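Local coordinates for protein hydrogenase maturation factor (Thermoanaerobacter tengcongensis, PDB 3VTH) that probably catalyses ATP-dependent transfer of a carbamoyl group from carbamoyl phosphate to the C-terminal cysteine of HypE during maturation of [NiFe]-hydrogenases, at residues A[504-509]-A[595-600]; A[482-487]-A[516-521]; A[534-539]-A[647-652]. All blocks are in the same frame, centred on the assembly; numbering follows the deposited sequence.

Interaction 1 (A[504-509]-A[595-600]). With FE (Fe (III) ion), chain I; AP2 (phosphomethylphosphonic acid adenosyl ester), chain H.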
loop_
_atom_site.group_PDB
_atom_site.type_symbol
_atom_site.label_atom_id
_atom_site.label_comp_id
_atom_site.label_asym_id
_atom_site.label_seq_id
_atom_site.Cartn_x
_atom_site.Cartn_y
_atom_site.Cartn_z
ATOM N N ILE A 504 -3.753 0.772 -20.923
ATOM C CA ILE A 504 -3.262 2.149 -20.956
ATOM C C ILE A 504 -2.307 2.307 -19.761
ATOM O O ILE A 504 -2.730 2.328 -18.613
ATOM C CB ILE A 504 -4.445 3.143 -20.918
ATOM C CG1 ILE A 504 -5.332 2.892 -22.161
ATOM C CG2 ILE A 504 -3.934 4.586 -20.834
ATOM C CD1 ILE A 504 -6.640 3.599 -22.192
ATOM N N ALA A 505 -1.017 2.356 -20.051
ATOM C CA ALA A 505 -0.003 2.356 -19.023
ATOM C C ALA A 505 0.709 3.708 -19.057
ATOM O O ALA A 505 1.541 3.972 -19.937
ATOM C CB ALA A 505 0.966 1.223 -19.254
ATOM N N TYR A 506 0.353 4.575 -18.117
ATOM C CA TYR A 506 0.905 5.936 -18.095
ATOM C C TYR A 506 1.720 6.075 -16.814
ATOM O O TYR A 506 1.208 5.840 -15.727
ATOM C CB TYR A 506 -0.210 7.001 -18.141
ATOM C CG TYR A 506 -0.916 7.178 -19.483
ATOM C CD1 TYR A 506 -0.473 6.506 -20.635
ATOM C CD2 TYR A 506 -1.989 8.064 -19.605
ATOM C CE1 TYR A 506 -1.079 6.708 -21.880
ATOM C CE2 TYR A 506 -2.621 8.270 -20.839
ATOM C CZ TYR A 506 -2.160 7.581 -21.971
ATOM O OH TYR A 506 -2.777 7.776 -23.179
ATOM N N ASP A 507 2.992 6.419 -16.944
ATOM C CA ASP A 507 3.850 6.650 -15.765
ATOM C C ASP A 507 5.051 7.522 -16.112
ATOM O O ASP A 507 5.059 8.153 -17.172
ATOM C CB ASP A 507 4.248 5.337 -15.038
ATOM C CG ASP A 507 5.163 4.417 -15.854
ATOM O OD1 ASP A 507 5.690 4.790 -16.939
ATOM O OD2 ASP A 507 5.366 3.269 -15.391
ATOM N N GLY A 508 6.041 7.582 -15.216
ATOM C CA GLY A 508 7.241 8.397 -15.436
ATOM C C GLY A 508 8.326 7.744 -16.284
ATOM O O GLY A 508 8.754 8.292 -17.319
ATOM N N THR A 509 8.823 6.589 -15.840
ATOM C CA THR A 509 9.899 5.919 -16.557
ATOM C C THR A 509 9.814 4.426 -16.378
ATOM O O THR A 509 9.771 3.924 -15.264
ATOM C CB THR A 509 11.318 6.321 -16.048
ATOM O OG1 THR A 509 11.371 6.170 -14.620
ATOM C CG2 THR A 509 11.644 7.750 -16.393
ATOM N N SER A 595 9.079 8.396 -24.095
ATOM C CA SER A 595 7.628 8.500 -24.311
ATOM C C SER A 595 7.086 8.342 -22.908
ATOM O O SER A 595 7.117 7.246 -22.346
ATOM C CB SER A 595 7.127 7.350 -25.205
ATOM O OG SER A 595 5.712 7.175 -25.118
ATOM N N SER A 596 6.639 9.431 -22.295
ATOM C CA SER A 596 6.372 9.377 -20.857
ATOM C C SER A 596 5.326 10.397 -20.447
ATOM O O SER A 596 5.497 11.587 -20.680
ATOM C CB SER A 596 7.667 9.636 -20.078
ATOM O OG SER A 596 7.405 9.917 -18.703
ATOM N N MET A 597 4.260 9.920 -19.804
ATOM C CA MET A 597 3.225 10.821 -19.282
ATOM C C MET A 597 3.764 11.654 -18.122
ATOM O O MET A 597 3.441 12.834 -17.982
ATOM C CB MET A 597 1.962 10.037 -18.881
ATOM C CG MET A 597 0.729 10.933 -18.546
ATOM S SD MET A 597 0.292 12.104 -19.856
ATOM C CE MET A 597 -0.023 10.993 -21.245
ATOM N N GLY A 598 4.618 11.050 -17.303
ATOM C CA GLY A 598 5.265 11.789 -16.198
ATOM C C GLY A 598 6.109 12.970 -16.667
ATOM O O GLY A 598 6.010 14.078 -16.116
ATOM N N ARG A 599 6.941 12.745 -17.683
ATOM C CA ARG A 599 7.773 13.814 -18.218
ATOM C C ARG A 599 6.925 14.854 -18.942
ATOM O O ARG A 599 7.243 16.047 -18.907
ATOM C CB ARG A 599 8.883 13.280 -19.155
ATOM C CG ARG A 599 9.895 12.279 -18.518
ATOM C CD ARG A 599 10.773 12.840 -17.376
ATOM N NE ARG A 599 9.982 13.107 -16.175
ATOM C CZ ARG A 599 9.677 12.204 -15.239
ATOM N NH1 ARG A 599 10.120 10.950 -15.328
ATOM N NH2 ARG A 599 8.921 12.560 -14.209
ATOM N N PHE A 600 5.865 14.401 -19.616
ATOM C CA PHE A 600 4.906 15.330 -20.252
ATOM C C PHE A 600 4.356 16.299 -19.194
ATOM O O PHE A 600 4.398 17.535 -19.378
ATOM C CB PHE A 600 3.776 14.550 -20.961
ATOM C CG PHE A 600 2.991 15.338 -21.999
ATOM C CD1 PHE A 600 3.264 16.677 -22.290
ATOM C CD2 PHE A 600 1.917 14.721 -22.658
ATOM C CE1 PHE A 600 2.510 17.386 -23.254
ATOM C CE2 PHE A 600 1.153 15.425 -23.613
ATOM C CZ PHE A 600 1.453 16.765 -23.907
HETATM FE FE FE I . 5.811 2.436 -13.502
HETATM P PB AP2 H . 8.027 4.745 -12.893
HETATM O O1B AP2 H . 7.644 6.059 -13.526
HETATM O O2B AP2 H . 7.447 3.510 -13.511
HETATM O O3B AP2 H . 9.503 4.672 -12.594
HETATM C C3A AP2 H . 7.263 4.869 -11.253
HETATM P PA AP2 H . 5.446 4.865 -11.245
HETATM O O1A AP2 H . 5.171 4.725 -9.755
HETATM O O2A AP2 H . 4.778 3.923 -12.217
HETATM O "O5'" AP2 H . 5.035 6.347 -11.747
HETATM C "C5'" AP2 H . 5.312 7.438 -10.876
HETATM C "C4'" AP2 H . 5.179 8.677 -11.733
HETATM O "O4'" AP2 H . 3.799 8.928 -11.999
HETATM C "C3'" AP2 H . 5.680 9.925 -11.035
HETATM O "O3'" AP2 H . 7.108 10.004 -11.095
HETATM C "C2'" AP2 H . 4.966 10.988 -11.846
HETATM O "O2'" AP2 H . 5.744 11.196 -13.031
HETATM C "C1'" AP2 H . 3.615 10.339 -12.176
HETATM N N9 AP2 H . 2.611 10.913 -11.234
HETATM C C8 AP2 H . 2.570 10.784 -9.884
HETATM N N7 AP2 H . 1.541 11.489 -9.342
HETATM C C5 AP2 H . 0.894 12.091 -10.359
HETATM C C6 AP2 H . -0.280 12.989 -10.497
HETATM N N6 AP2 H . -0.996 13.387 -9.415
HETATM N N1 AP2 H . -0.608 13.401 -11.753
HETATM C C2 AP2 H . 0.072 13.005 -12.851
HETATM N N3 AP2 H . 1.156 12.201 -12.793
HETATM C C4 AP2 H . 1.603 11.722 -11.598
#
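M597 lies against Y506, joining the start of helix 597-607 to the end of strand 501-507. M597 CB rests 3.8 Å from Y506 CB. CG, anti to the backbone N (chi1 -170°), comes beside Y506 CB and CD2. The bends at chi2 and chi3 hold SD obliquely off the ring, in a Met-aromatic contact, and bring M597 CE over its face, 3.8 Å from Y506 CE2. I504 CG2 sits over the centre of the opposite face, so the ring is sandwiched. An unbranched thioether can fold its methyl onto the flat ring, and the tyrosine hydroxyl still bonds T681.

Two hydrogen bonds cross the contact. G598 N donates to D507 O, 2.9 Å away and above the carbonyl plane. S596 OG gives a short hydrogen bond of 2.5 Å to G508 O and, as N-cap of the helix, accepts from R599 N; a serine hydroxyl can do both at once. Glycine is needed on both sides: a CB on G598 would run into G508 CA and O2' of the nucleotide analogue AP2, and one on G508 into its O1B. R599 lays the edge of its guanidinium beside T509 CG2, while its NH2 turns to D602.

The resulting corner faces AP2. T509 N donates to AP2 O1B at 2.7 Å, and T509 OG1 reaches O3B. D507 divides its carboxylate: OD1 is bonded to H484, and OD2 binds the iron at 2.1 Å, with H483, H487 and D734 completing the protein ligands. A metal ion bridging the two phosphoryl groups of a bound nucleotide, beside a glycine-containing turn and a helix start, is the nucleotide site of the Kae1-like domain, a member of the actin-ATPase clan.

Interaction 2 (A[482-487]-A[516-521]). With FE (Fe (III) ion), chain I; AP2 (phosphomethylphosphonic acid adenosyl ester), chain H.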
loop_
_atom_site.group_PDB
_atom_site.type_symbol
_atom_site.label_atom_id
_atom_site.label_comp_id
_atom_site.label_asym_id
_atom_site.label_seq_id
_atom_site.Cartn_x
_atom_site.Cartn_y
_atom_site.Cartn_z
ATOM N N GLN A 482 8.284 -6.859 -19.231
ATOM C CA GLN A 482 8.341 -5.443 -19.560
ATOM C C GLN A 482 7.490 -4.671 -18.542
ATOM O O GLN A 482 6.422 -5.124 -18.154
ATOM C CB GLN A 482 7.879 -5.186 -20.991
ATOM C CG GLN A 482 8.348 -3.816 -21.519
ATOM C CD GLN A 482 7.461 -2.666 -21.062
ATOM O OE1 GLN A 482 6.245 -2.821 -20.937
ATOM N NE2 GLN A 482 8.066 -1.501 -20.824
ATOM N N HIS A 483 7.993 -3.506 -18.125
ATOM C CA HIS A 483 7.438 -2.715 -17.009
ATOM C C HIS A 483 5.956 -2.374 -17.162
ATOM O O HIS A 483 5.165 -2.531 -16.228
ATOM C CB HIS A 483 8.244 -1.416 -16.881
ATOM C CG HIS A 483 7.910 -0.607 -15.665
ATOM N ND1 HIS A 483 8.492 -0.839 -14.436
ATOM C CD2 HIS A 483 7.078 0.451 -15.494
ATOM C CE1 HIS A 483 8.028 0.037 -13.559
ATOM N NE2 HIS A 483 7.173 0.831 -14.176
ATOM N N HIS A 484 5.586 -1.871 -18.339
ATOM C CA HIS A 484 4.223 -1.439 -18.571
ATOM C C HIS A 484 3.261 -2.596 -18.727
ATOM O O HIS A 484 2.123 -2.515 -18.269
ATOM C CB HIS A 484 4.184 -0.394 -19.696
ATOM C CG HIS A 484 5.035 0.789 -19.360
ATOM N ND1 HIS A 484 6.372 0.853 -19.688
ATOM C CD2 HIS A 484 4.780 1.882 -18.600
ATOM C CE1 HIS A 484 6.892 1.962 -19.194
ATOM N NE2 HIS A 484 5.947 2.604 -18.532
ATOM N N HIS A 485 3.732 -3.681 -19.335
ATOM C CA HIS A 485 2.973 -4.913 -19.358
ATOM C C HIS A 485 2.644 -5.322 -17.914
ATOM O O HIS A 485 1.499 -5.657 -17.617
ATOM C CB HIS A 485 3.759 -6.003 -20.120
ATOM C CG HIS A 485 2.991 -7.271 -20.356
ATOM N ND1 HIS A 485 3.616 -8.464 -20.645
ATOM C CD2 HIS A 485 1.660 -7.534 -20.341
ATOM C CE1 HIS A 485 2.705 -9.409 -20.801
ATOM N NE2 HIS A 485 1.514 -8.875 -20.603
ATOM N N ALA A 486 3.636 -5.278 -17.023
ATOM C CA ALA A 486 3.427 -5.628 -15.611
ATOM C C ALA A 486 2.391 -4.739 -14.911
ATOM O O ALA A 486 1.573 -5.249 -14.148
ATOM C CB ALA A 486 4.745 -5.612 -14.852
ATOM N N HIS A 487 2.426 -3.421 -15.147
ATOM C CA HIS A 487 1.389 -2.512 -14.602
ATOM C C HIS A 487 -0.006 -2.986 -15.032
ATOM O O HIS A 487 -0.923 -3.102 -14.201
ATOM C CB HIS A 487 1.582 -1.056 -15.093
ATOM C CG HIS A 487 2.516 -0.223 -14.263
ATOM N ND1 HIS A 487 2.376 -0.061 -12.897
ATOM C CD2 HIS A 487 3.567 0.557 -14.627
ATOM C CE1 HIS A 487 3.311 0.765 -12.457
ATOM N NE2 HIS A 487 4.049 1.151 -13.488
ATOM N N ASN A 516 14.455 2.714 -25.404
ATOM C CA ASN A 516 13.978 4.026 -24.987
ATOM C C ASN A 516 13.174 3.916 -23.720
ATOM O O ASN A 516 12.818 2.813 -23.300
ATOM C CB ASN A 516 13.173 4.701 -26.105
ATOM C CG ASN A 516 14.023 4.991 -27.343
ATOM O OD1 ASN A 516 15.193 5.363 -27.236
ATOM N ND2 ASN A 516 13.436 4.803 -28.526
ATOM N N VAL A 517 12.908 5.057 -23.097
ATOM C CA VAL A 517 12.072 5.114 -21.912
ATOM C C VAL A 517 10.605 5.170 -22.335
ATOM O O VAL A 517 10.243 5.965 -23.217
ATOM C CB VAL A 517 12.422 6.357 -21.071
ATOM C CG1 VAL A 517 11.414 6.564 -19.935
ATOM C CG2 VAL A 517 13.869 6.251 -20.536
ATOM N N TRP A 518 9.777 4.320 -21.721
ATOM C CA TRP A 518 8.346 4.248 -22.012
ATOM C C TRP A 518 7.572 4.792 -20.817
ATOM O O TRP A 518 8.158 5.013 -19.748
ATOM C CB TRP A 518 7.927 2.802 -22.266
ATOM C CG TRP A 518 8.385 2.200 -23.567
ATOM C CD1 TRP A 518 9.309 2.713 -24.452
ATOM C CD2 TRP A 518 7.977 0.930 -24.106
ATOM N NE1 TRP A 518 9.481 1.841 -25.504
ATOM C CE2 TRP A 518 8.672 0.748 -25.324
ATOM C CE3 TRP A 518 7.078 -0.062 -23.681
ATOM C CZ2 TRP A 518 8.507 -0.401 -26.128
ATOM C CZ3 TRP A 518 6.905 -1.200 -24.481
ATOM C CH2 TRP A 518 7.613 -1.352 -25.693
ATOM N N GLY A 519 6.267 4.988 -20.962
ATOM C CA GLY A 519 5.497 5.652 -19.887
ATOM C C GLY A 519 4.266 6.401 -20.359
ATOM O O GLY A 519 3.575 7.042 -19.568
ATOM N N ALA A 520 3.984 6.312 -21.651
ATOM C CA ALA A 520 2.749 6.839 -22.193
ATOM C C ALA A 520 2.305 5.901 -23.295
ATOM O O ALA A 520 2.245 6.276 -24.475
ATOM C CB ALA A 520 2.964 8.256 -22.711
ATOM N N GLU A 521 1.993 4.672 -22.893
ATOM C CA GLU A 521 1.834 3.562 -23.825
ATOM C C GLU A 521 0.407 3.039 -23.856
ATOM O O GLU A 521 -0.262 2.996 -22.823
ATOM C CB GLU A 521 2.750 2.401 -23.411
ATOM C CG GLU A 521 4.153 2.844 -22.957
ATOM C CD GLU A 521 4.861 3.636 -24.022
ATOM O OE1 GLU A 521 5.347 4.751 -23.712
ATOM O OE2 GLU A 521 4.898 3.153 -25.176
HETATM FE FE FE I . 5.811 2.436 -13.502
HETATM P PB AP2 H . 8.027 4.745 -12.893
HETATM O O1B AP2 H . 7.644 6.059 -13.526
HETATM O O2B AP2 H . 7.447 3.510 -13.511
HETATM O O3B AP2 H . 9.503 4.672 -12.594
HETATM C C3A AP2 H . 7.263 4.869 -11.253
HETATM P PA AP2 H . 5.446 4.865 -11.245
HETATM O O1A AP2 H . 5.171 4.725 -9.755
HETATM O O2A AP2 H . 4.778 3.923 -12.217
HETATM O "O5'" AP2 H . 5.035 6.347 -11.747
HETATM C "C5'" AP2 H . 5.312 7.438 -10.876
HETATM C "C4'" AP2 H . 5.179 8.677 -11.733
HETATM O "O4'" AP2 H . 3.799 8.928 -11.999
HETATM C "C3'" AP2 H . 5.680 9.925 -11.035
HETATM O "O3'" AP2 H . 7.108 10.004 -11.095
HETATM C "C2'" AP2 H . 4.966 10.988 -11.846
HETATM O "O2'" AP2 H . 5.744 11.196 -13.031
HETATM C "C1'" AP2 H . 3.615 10.339 -12.176
HETATM N N9 AP2 H . 2.611 10.913 -11.234
HETATM C C8 AP2 H . 2.570 10.784 -9.884
HETATM N N7 AP2 H . 1.541 11.489 -9.342
HETATM C C5 AP2 H . 0.894 12.091 -10.359
HETATM C C6 AP2 H . -0.280 12.989 -10.497
HETATM N N6 AP2 H . -0.996 13.387 -9.415
HETATM N N1 AP2 H . -0.608 13.401 -11.753
HETATM C C2 AP2 H . 0.072 13.005 -12.851
HETATM N N3 AP2 H . 1.156 12.201 -12.793
HETATM C C4 AP2 H . 1.603 11.722 -11.598
#
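H484 and Q482 meet W518 chiefly by packing. H484 CE1 lies 3.3 Å from W518 CB, and H484 NE2 comes 3.4 Å from G519 CA. E521 CG stands over one face of the imidazole. Q482 NE2 lies 3.3 Å from W518 CE3, with amide and indole planes 46° apart. G519 has backbone angles at which a CB would collide with the preceding carbonyl.

Hydrogen bonds set the groups. Q482 is the N-cap of helix 483-494. Its CG is anti to the backbone N (chi1 -161°) and the chain bends at chi2, which folds the amide back over the helix start: Q482 OE1 accepts from H485 N at 3.1 Å and, weakly, from H484 N. Its NE2 gives a nearly straight bond to H484 ND1, in the ring plane, and also bonds Y511 O. With ND1 accepting, NE2 is left as the donor of the H484 ring. An alanine at Q482 would probably leave the first amides of the helix without their cap, the Y511 carbonyl without this donor and the H484 ring freer to turn.

Metal bonds come last. H483 NE2 and H487 NE2 each bind the iron at 2.2 Å, the four-residue spacing bringing both rings to one side of the helix. This is the HxxxH metal motif of the Kae1-like fold, with H484 as a second-shell residue.

Interaction 3 (A[534-539]-A[647-652])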
loop_
_atom_site.group_PDB
_atom_site.type_symbol
_atom_site.label_atom_id
_atom_site.label_comp_id
_atom_site.label_asym_id
_atom_site.label_seq_id
_atom_site.Cartn_x
_atom_site.Cartn_y
_atom_site.Cartn_z
ATOM N N ALA A 534 0.316 2.253 -29.403
ATOM C CA ALA A 534 0.404 3.722 -29.465
ATOM C C ALA A 534 1.330 4.245 -28.373
ATOM O O ALA A 534 1.502 3.605 -27.343
ATOM C CB ALA A 534 -1.000 4.371 -29.339
ATOM N N HIS A 535 1.947 5.395 -28.631
ATOM C CA HIS A 535 2.824 6.037 -27.659
ATOM C C HIS A 535 2.987 7.511 -28.005
ATOM O O HIS A 535 2.486 7.958 -29.023
ATOM C CB HIS A 535 4.185 5.325 -27.601
ATOM C CG HIS A 535 4.970 5.379 -28.878
ATOM N ND1 HIS A 535 5.900 6.364 -29.135
ATOM C CD2 HIS A 535 5.012 4.537 -29.944
ATOM C CE1 HIS A 535 6.458 6.146 -30.315
ATOM N NE2 HIS A 535 5.941 5.043 -30.825
ATOM N N LEU A 536 3.670 8.261 -27.153
ATOM C CA LEU A 536 4.002 9.663 -27.447
ATOM C C LEU A 536 5.274 9.754 -28.286
ATOM O O LEU A 536 6.163 8.919 -28.126
ATOM C CB LEU A 536 4.164 10.457 -26.147
ATOM C CG LEU A 536 2.895 10.701 -25.325
ATOM C CD1 LEU A 536 3.205 11.542 -24.061
ATOM C CD2 LEU A 536 1.797 11.378 -26.161
ATOM N N LYS A 537 5.351 10.741 -29.193
ATOM C CA LYS A 537 6.537 10.921 -30.032
ATOM C C LYS A 537 7.752 11.128 -29.132
ATOM O O LYS A 537 7.736 11.992 -28.251
ATOM C CB LYS A 537 6.384 12.101 -31.014
ATOM C CG LYS A 537 7.541 12.212 -32.027
ATOM C CD LYS A 537 7.416 13.473 -32.911
ATOM C CE LYS A 537 8.529 13.518 -33.980
ATOM N NZ LYS A 537 8.422 14.803 -34.753
ATOM N N TYR A 538 8.777 10.297 -29.326
ATOM C CA TYR A 538 9.987 10.328 -28.490
ATOM C C TYR A 538 10.638 11.712 -28.425
ATOM O O TYR A 538 10.846 12.331 -29.462
ATOM C CB TYR A 538 11.016 9.332 -29.030
ATOM C CG TYR A 538 10.686 7.903 -28.700
ATOM C CD1 TYR A 538 10.502 7.508 -27.379
ATOM C CD2 TYR A 538 10.586 6.937 -29.705
ATOM C CE1 TYR A 538 10.203 6.188 -27.054
ATOM C CE2 TYR A 538 10.297 5.614 -29.391
ATOM C CZ TYR A 538 10.102 5.259 -28.049
ATOM O OH TYR A 538 9.823 3.968 -27.688
ATOM N N LYS A 539 10.950 12.175 -27.211
ATOM C CA LYS A 539 11.673 13.428 -27.009
ATOM C C LYS A 539 12.971 13.136 -26.282
ATOM O O LYS A 539 13.009 12.246 -25.408
ATOM C CB LYS A 539 10.841 14.422 -26.172
ATOM C CG LYS A 539 9.485 14.783 -26.778
ATOM C CD LYS A 539 9.684 15.584 -28.085
ATOM C CE LYS A 539 8.361 15.807 -28.803
ATOM N NZ LYS A 539 8.556 16.360 -30.184
ATOM N N ILE A 647 1.330 10.351 -31.027
ATOM C CA ILE A 647 0.953 11.723 -30.758
ATOM C C ILE A 647 2.187 12.504 -30.323
ATOM O O ILE A 647 2.958 12.030 -29.478
ATOM C CB ILE A 647 -0.109 11.759 -29.651
ATOM C CG1 ILE A 647 -1.391 11.081 -30.159
ATOM C CG2 ILE A 647 -0.370 13.227 -29.195
ATOM C CD1 ILE A 647 -2.361 10.629 -29.038
ATOM N N ASP A 648 2.358 13.688 -30.902
ATOM C CA ASP A 648 3.489 14.559 -30.606
ATOM C C ASP A 648 3.132 15.561 -29.499
ATOM O O ASP A 648 2.387 16.517 -29.738
ATOM C CB ASP A 648 3.925 15.285 -31.899
ATOM C CG ASP A 648 5.178 16.157 -31.719
ATOM O OD1 ASP A 648 5.748 16.253 -30.599
ATOM O OD2 ASP A 648 5.600 16.737 -32.733
ATOM N N PRO A 649 3.673 15.350 -28.283
ATOM C CA PRO A 649 3.376 16.233 -27.166
ATOM C C PRO A 649 3.804 17.683 -27.378
ATOM O O PRO A 649 3.199 18.568 -26.785
ATOM C CB PRO A 649 4.151 15.601 -26.004
ATOM C CG PRO A 649 5.201 14.819 -26.626
ATOM C CD PRO A 649 4.610 14.283 -27.889
ATOM N N GLU A 650 4.809 17.932 -28.222
ATOM C CA GLU A 650 5.260 19.311 -28.437
ATOM C C GLU A 650 4.187 20.202 -29.089
ATOM O O GLU A 650 4.128 21.390 -28.809
ATOM C CB GLU A 650 6.576 19.372 -29.219
ATOM C CG GLU A 650 7.220 20.779 -29.253
ATOM C CD GLU A 650 6.701 21.684 -30.395
ATOM O OE1 GLU A 650 6.370 21.160 -31.483
ATOM O OE2 GLU A 650 6.635 22.927 -30.203
ATOM N N LEU A 651 3.360 19.623 -29.964
ATOM C CA LEU A 651 2.258 20.366 -30.605
ATOM C C LEU A 651 1.213 20.869 -29.598
ATOM O O LEU A 651 0.599 21.935 -29.782
ATOM C CB LEU A 651 1.595 19.493 -31.677
ATOM C CG LEU A 651 2.520 19.059 -32.825
ATOM C CD1 LEU A 651 1.796 18.151 -33.816
ATOM C CD2 LEU A 651 3.096 20.299 -33.531
ATOM N N ILE A 652 1.021 20.089 -28.543
ATOM C CA ILE A 652 0.153 20.441 -27.435
ATOM C C ILE A 652 0.850 21.494 -26.567
ATOM O O ILE A 652 0.220 22.471 -26.149
ATOM C CB ILE A 652 -0.209 19.173 -26.604
ATOM C CG1 ILE A 652 -1.092 18.246 -27.444
ATOM C CG2 ILE A 652 -0.916 19.535 -25.280
ATOM C CD1 ILE A 652 -1.127 16.834 -26.961
HETATM O O HOH W 1 8.730 17.114 -33.232
#
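L536 and I647 form a parallel beta bridge, with K537 N donating to I647 O at 2.7 Å and I647 N reaching H535 O in a weaker bond of 3.3 Å. The motif is a short parallel strand, 645-647, that runs at once into helix 649-662, its first turn capped by D648 and tied to strand 530-542 by a salt-bridge network.

The two branched aliphatic residues of the bridge share one face of the sheet. L536 CD2 packs 4.0 Å from I647 CB, and I647 is also covered by F680 and L684 of helix 666-692, a setting that suits apolar side chains. P649 adds its ring from the helix start, P649 CD lying 4.2 Å from L536 CB. A proline fits at the first position of a helix, where its missing N-H has no carbonyl one turn back to meet. The aliphatic part of K539 slides past this ring in the opposite direction before its amine turns to D648.

D648 is the polar hub. Its CG is anti to the backbone N (chi1 -176°), and D648 OD1 takes two donors from opposite faces of the carboxylate plane: K539 NZ at 2.8 Å on the syn side, and E650 N at 3.1 Å as the capping bond. An aspartate is short enough to cap its own helix while its charge is probably balanced mainly by K539. E650 directs its carboxylate elsewhere, to Y566 and R654.

K537, at the solvent side, is fully extended, and its CD lies over the carboxylate near D648 CG. K537 NZ makes a long salt bridge to D648 OD2, 4.0 Å away. A water molecule sits beside this pair, accepting from K537 NZ at 2.8 Å.

All three contacts hang on one mixed sheet, in which strand 517-525 lies between strands 501-507 and 530-542. The centres of interactions 1 and 2 are about 8 Å apart, those of 1 and 3 about 11 Å, and those of 2 and 3 about 15 Å. Along the chain, interaction 1 crosses both others, whereas interaction 2 closes before interaction 3 opens. Interactions 1 and 2 share the iron and AP2, and a backbone bond from D507 N to G519 O joins them. S595 OG, bonded to L536 N, connects interaction 1 to interaction 3. The sheet thus runs from the metal-nucleotide site to helix 649-662.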